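Local coordinates for protein tyrosine phosphatase PRL-1 (Leishmania major, PDB 3S4O) that removes phosphate from phosphotyrosine in proteins and may act as a virulence factor that supports the parasite's survival inside host macrophages, at residues V21-L26 / K92-E97. Sequence-based numbering, arbitrary orientation.
Sequences VLFHFL and KLLDTE
F23 and F25 of strand 21-28 meet L94 and E97 of helix 84-103, a clear example of how the central sheet of the protein tyrosine phosphatase fold is covered by helices through a few large apolar side chains. The N-to-C directions of strand 23-26 and helix 92-97 differ by 141°, and their short axes come within 11.4 Å, a gap that the two phenylalanines and L94 bridge. The strand enters the contact through a classic beta bulge, in which L22 and F23 both face C12 of the neighbouring strand 7-13. Beyond the bulge, F23 sets out from its backbone toward the helix, and the rim of its ring, CZ and CE1, makes the contact: CZ lies 3.5 Å from the backbone O of L94 and 4.0 Å from L94 CB. One face of the ring receives L94 CD2, displaced toward the rim, whereas E97 CB comes to its edge, 3.9 Å from F23 CE1. From that CB the E97 chain bends at chi2 (-56°) and leads its carboxylate away from the ring; OE1 forms a salt bridge with R100 and OE2 a hydrogen bond with H50, so the buried acid is satisfied although its root packs against an aromatic edge. F25 departs from its backbone at an angle to the helix, but a chi1 of -64°, with CG anti to the carbonyl carbon, carries the end of its ring, CE1 and CZ, to the L94 methyls. V127 and A130 of helix 122-133 also touch it, and A130 touches L94, joining both helices in one core layer. The methyls of L94 divide the work: CD2 reaches both rings from the helix side, 4.2 Å from F23 CE1 and from F25 CE1, while CD1 approaches F25 CZ obliquely at 4.1 Å.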
ATOM      1  N   VAL A  21       7.506  13.409  -4.103  1.00 41.63           N
ATOM      2  CA  VAL A  21       6.860  12.163  -3.712  1.00 38.77           C
ATOM      3  C   VAL A  21       7.266  11.746  -2.301  1.00 37.17           C
ATOM      4  O   VAL A  21       8.466  11.652  -1.996  1.00 37.55           O
ATOM      5  CB  VAL A  21       7.220  11.012  -4.666  1.00 38.08           C
ATOM      6  CG1 VAL A  21       6.543   9.712  -4.206  1.00 35.31           C
ATOM      7  CG2 VAL A  21       6.840  11.371  -6.107  1.00 39.17           C
ATOM      8  N   LEU A  22       6.256  11.480  -1.467  1.00 35.18           N
ATOM      9  CA  LEU A  22       6.449  10.966  -0.106  1.00 33.46           C
ATOM     10  C   LEU A  22       6.656   9.454  -0.102  1.00 31.86           C
ATOM     11  O   LEU A  22       7.595   8.952   0.521  1.00 31.66           O
ATOM     12  CB  LEU A  22       5.234  11.270   0.773  1.00 34.03           C
ATOM     13  CG  LEU A  22       5.144  12.519   1.658  1.00 35.52           C
ATOM     14  CD1 LEU A  22       6.139  13.587   1.282  1.00 37.37           C
ATOM     15  CD2 LEU A  22       3.720  13.043   1.638  1.00 35.96           C
ATOM     16  N   PHE A  23       5.740   8.742  -0.765  1.00 30.61           N
ATOM     17  CA  PHE A  23       5.792   7.280  -0.920  1.00 29.01           C
ATOM     18  C   PHE A  23       5.368   6.860  -2.323  1.00 28.69           C
ATOM     19  O   PHE A  23       4.481   7.473  -2.924  1.00 29.26           O
ATOM     20  CB  PHE A  23       4.823   6.553   0.029  1.00 28.38           C
ATOM     21  CG  PHE A  23       4.774   7.103   1.410  1.00 28.78           C
ATOM     22  CD1 PHE A  23       5.737   6.739   2.335  1.00 28.98           C
ATOM     23  CD2 PHE A  23       3.731   7.950   1.809  1.00 29.31           C
ATOM     24  CE1 PHE A  23       5.689   7.228   3.628  1.00 28.81           C
ATOM     25  CE2 PHE A  23       3.675   8.448   3.105  1.00 29.10           C
ATOM     26  CZ  PHE A  23       4.664   8.087   4.011  1.00 29.06           C
ATOM     27  N   HIS A  24       5.975   5.789  -2.820  1.00 27.95           N
ATOM     28  CA  HIS A  24       5.510   5.133  -4.032  1.00 28.21           C
ATOM     29  C   HIS A  24       4.716   3.912  -3.581  1.00 27.82           C
ATOM     30  O   HIS A  24       5.268   3.029  -2.938  1.00 27.20           O
ATOM     31  CB  HIS A  24       6.668   4.652  -4.919  1.00 28.76           C
ATOM     32  CG  HIS A  24       7.526   5.742  -5.493  1.00 29.70           C
ATOM     33  ND1 HIS A  24       7.099   6.593  -6.491  1.00 31.37           N
ATOM     34  CD2 HIS A  24       8.821   6.065  -5.260  1.00 30.61           C
ATOM     35  CE1 HIS A  24       8.089   7.406  -6.831  1.00 32.73           C
ATOM     36  NE2 HIS A  24       9.144   7.109  -6.095  1.00 32.08           N
ATOM     37  N   PHE A  25       3.431   3.852  -3.918  1.00 28.17           N
ATOM     38  CA  PHE A  25       2.638   2.655  -3.621  1.00 27.79           C
ATOM     39  C   PHE A  25       2.454   1.760  -4.832  1.00 29.50           C
ATOM     40  O   PHE A  25       2.120   2.225  -5.926  1.00 30.18           O
ATOM     41  CB  PHE A  25       1.279   3.017  -3.035  1.00 27.48           C
ATOM     42  CG  PHE A  25       1.376   3.699  -1.708  1.00 26.74           C
ATOM     43  CD1 PHE A  25       1.838   3.006  -0.602  1.00 25.64           C
ATOM     44  CD2 PHE A  25       1.040   5.038  -1.574  1.00 27.55           C
ATOM     45  CE1 PHE A  25       1.956   3.622   0.624  1.00 25.75           C
ATOM     46  CE2 PHE A  25       1.148   5.668  -0.346  1.00 27.74           C
ATOM     47  CZ  PHE A  25       1.614   4.963   0.755  1.00 26.99           C
ATOM     48  N   LEU A  26       2.698   0.472  -4.615  1.00 29.62           N
ATOM     49  CA  LEU A  26       2.464  -0.549  -5.613  1.00 31.30           C
ATOM     50  C   LEU A  26       1.319  -1.425  -5.165  1.00 31.68           C
ATOM     51  O   LEU A  26       1.436  -2.110  -4.152  1.00 33.75           O
ATOM     52  CB  LEU A  26       3.692  -1.433  -5.780  1.00 32.77           C
ATOM     53  CG  LEU A  26       4.733  -1.078  -6.822  1.00 34.77           C
ATOM     54  CD1 LEU A  26       5.861  -2.111  -6.712  1.00 35.05           C
ATOM     55  CD2 LEU A  26       4.130  -1.081  -8.240  1.00 37.18           C
ATOM     56  N   LYS A  92       1.267   3.858  11.489  1.00 28.89           N
ATOM     57  CA  LYS A  92       2.515   3.768  12.261  1.00 30.94           C
ATOM     58  C   LYS A  92       3.707   3.535  11.325  1.00 30.19           C
ATOM     59  O   LYS A  92       4.739   4.194  11.444  1.00 30.98           O
ATOM     60  CB  LYS A  92       2.465   2.648  13.313  1.00 31.34           C
ATOM     61  CG  LYS A  92       3.784   2.470  14.100  1.00 33.25           C
ATOM     62  CD  LYS A  92       4.048   3.635  15.048  1.00 34.86           C
ATOM     63  CE  LYS A  92       5.274   3.414  15.912  1.00 36.30           C
ATOM     64  NZ  LYS A  92       5.225   4.194  17.189  1.00 38.91           N
ATOM     65  N   LEU A  93       3.536   2.588  10.405  1.00 28.75           N
ATOM     66  CA  LEU A  93       4.548   2.269   9.395  1.00 27.88           C
ATOM     67  C   LEU A  93       4.864   3.482   8.505  1.00 27.73           C
ATOM     68  O   LEU A  93       6.013   3.778   8.224  1.00 27.68           O
ATOM     69  CB  LEU A  93       4.072   1.101   8.517  1.00 26.96           C
ATOM     70  CG  LEU A  93       4.882   0.747   7.264  1.00 27.08           C
ATOM     71  CD1 LEU A  93       6.270   0.217   7.616  1.00 27.58           C
ATOM     72  CD2 LEU A  93       4.139  -0.257   6.413  1.00 26.40           C
ATOM     73  N   LEU A  94       3.827   4.176   8.064  1.00 27.26           N
ATOM     74  CA  LEU A  94       4.005   5.317   7.168  1.00 27.18           C
ATOM     75  C   LEU A  94       4.616   6.525   7.877  1.00 27.76           C
ATOM     76  O   LEU A  94       5.448   7.224   7.308  1.00 29.43           O
ATOM     77  CB  LEU A  94       2.662   5.681   6.502  1.00 26.68           C
ATOM     78  CG  LEU A  94       2.097   4.589   5.567  1.00 25.60           C
ATOM     79  CD1 LEU A  94       0.874   5.076   4.780  1.00 25.67           C
ATOM     80  CD2 LEU A  94       3.143   4.041   4.610  1.00 25.08           C
ATOM     81  N   ASP A  95       4.207   6.762   9.119  1.00 28.14           N
ATOM     82  CA  ASP A  95       4.808   7.786   9.968  1.00 29.80           C
ATOM     83  C   ASP A  95       6.308   7.519  10.126  1.00 30.61           C
ATOM     84  O   ASP A  95       7.114   8.436  10.092  1.00 31.36           O
ATOM     85  CB  ASP A  95       4.174   7.813  11.370  1.00 30.78           C
ATOM     86  CG  ASP A  95       2.757   8.409  11.386  1.00 32.05           C
ATOM     87  OD1 ASP A  95       2.295   8.940  10.344  1.00 31.47           O
ATOM     88  OD2 ASP A  95       2.086   8.316  12.449  1.00 33.48           O
ATOM     89  N   THR A  96       6.666   6.252  10.311  1.00 30.60           N
ATOM     90  CA  THR A  96       8.054   5.878  10.584  1.00 32.37           C
ATOM     91  C   THR A  96       8.895   6.075   9.342  1.00 32.99           C
ATOM     92  O   THR A  96      10.016   6.572   9.407  1.00 34.66           O
ATOM     93  CB  THR A  96       8.153   4.403  11.054  1.00 31.48           C
ATOM     94  OG1 THR A  96       7.375   4.229  12.251  1.00 31.70           O
ATOM     95  CG2 THR A  96       9.596   4.006  11.320  1.00 31.70           C
ATOM     96  N   GLU A  97       8.329   5.705   8.205  1.00 33.20           N
ATOM     97  CA  GLU A  97       9.006   5.883   6.923  1.00 34.42           C
ATOM     98  C   GLU A  97       9.167   7.372   6.604  1.00 35.93           C
ATOM     99  O   GLU A  97      10.169   7.801   6.024  1.00 35.35           O
ATOM    100  CB  GLU A  97       8.237   5.172   5.803  1.00 34.90           C
ATOM    101  CG  GLU A  97       8.506   3.661   5.709  1.00 35.40           C
ATOM    102  CD  GLU A  97       9.991   3.329   5.558  1.00 38.75           C
ATOM    103  OE1 GLU A  97      10.641   3.896   4.652  1.00 39.39           O
ATOM    104  OE2 GLU A  97      10.519   2.522   6.362  1.00 40.43           O
TER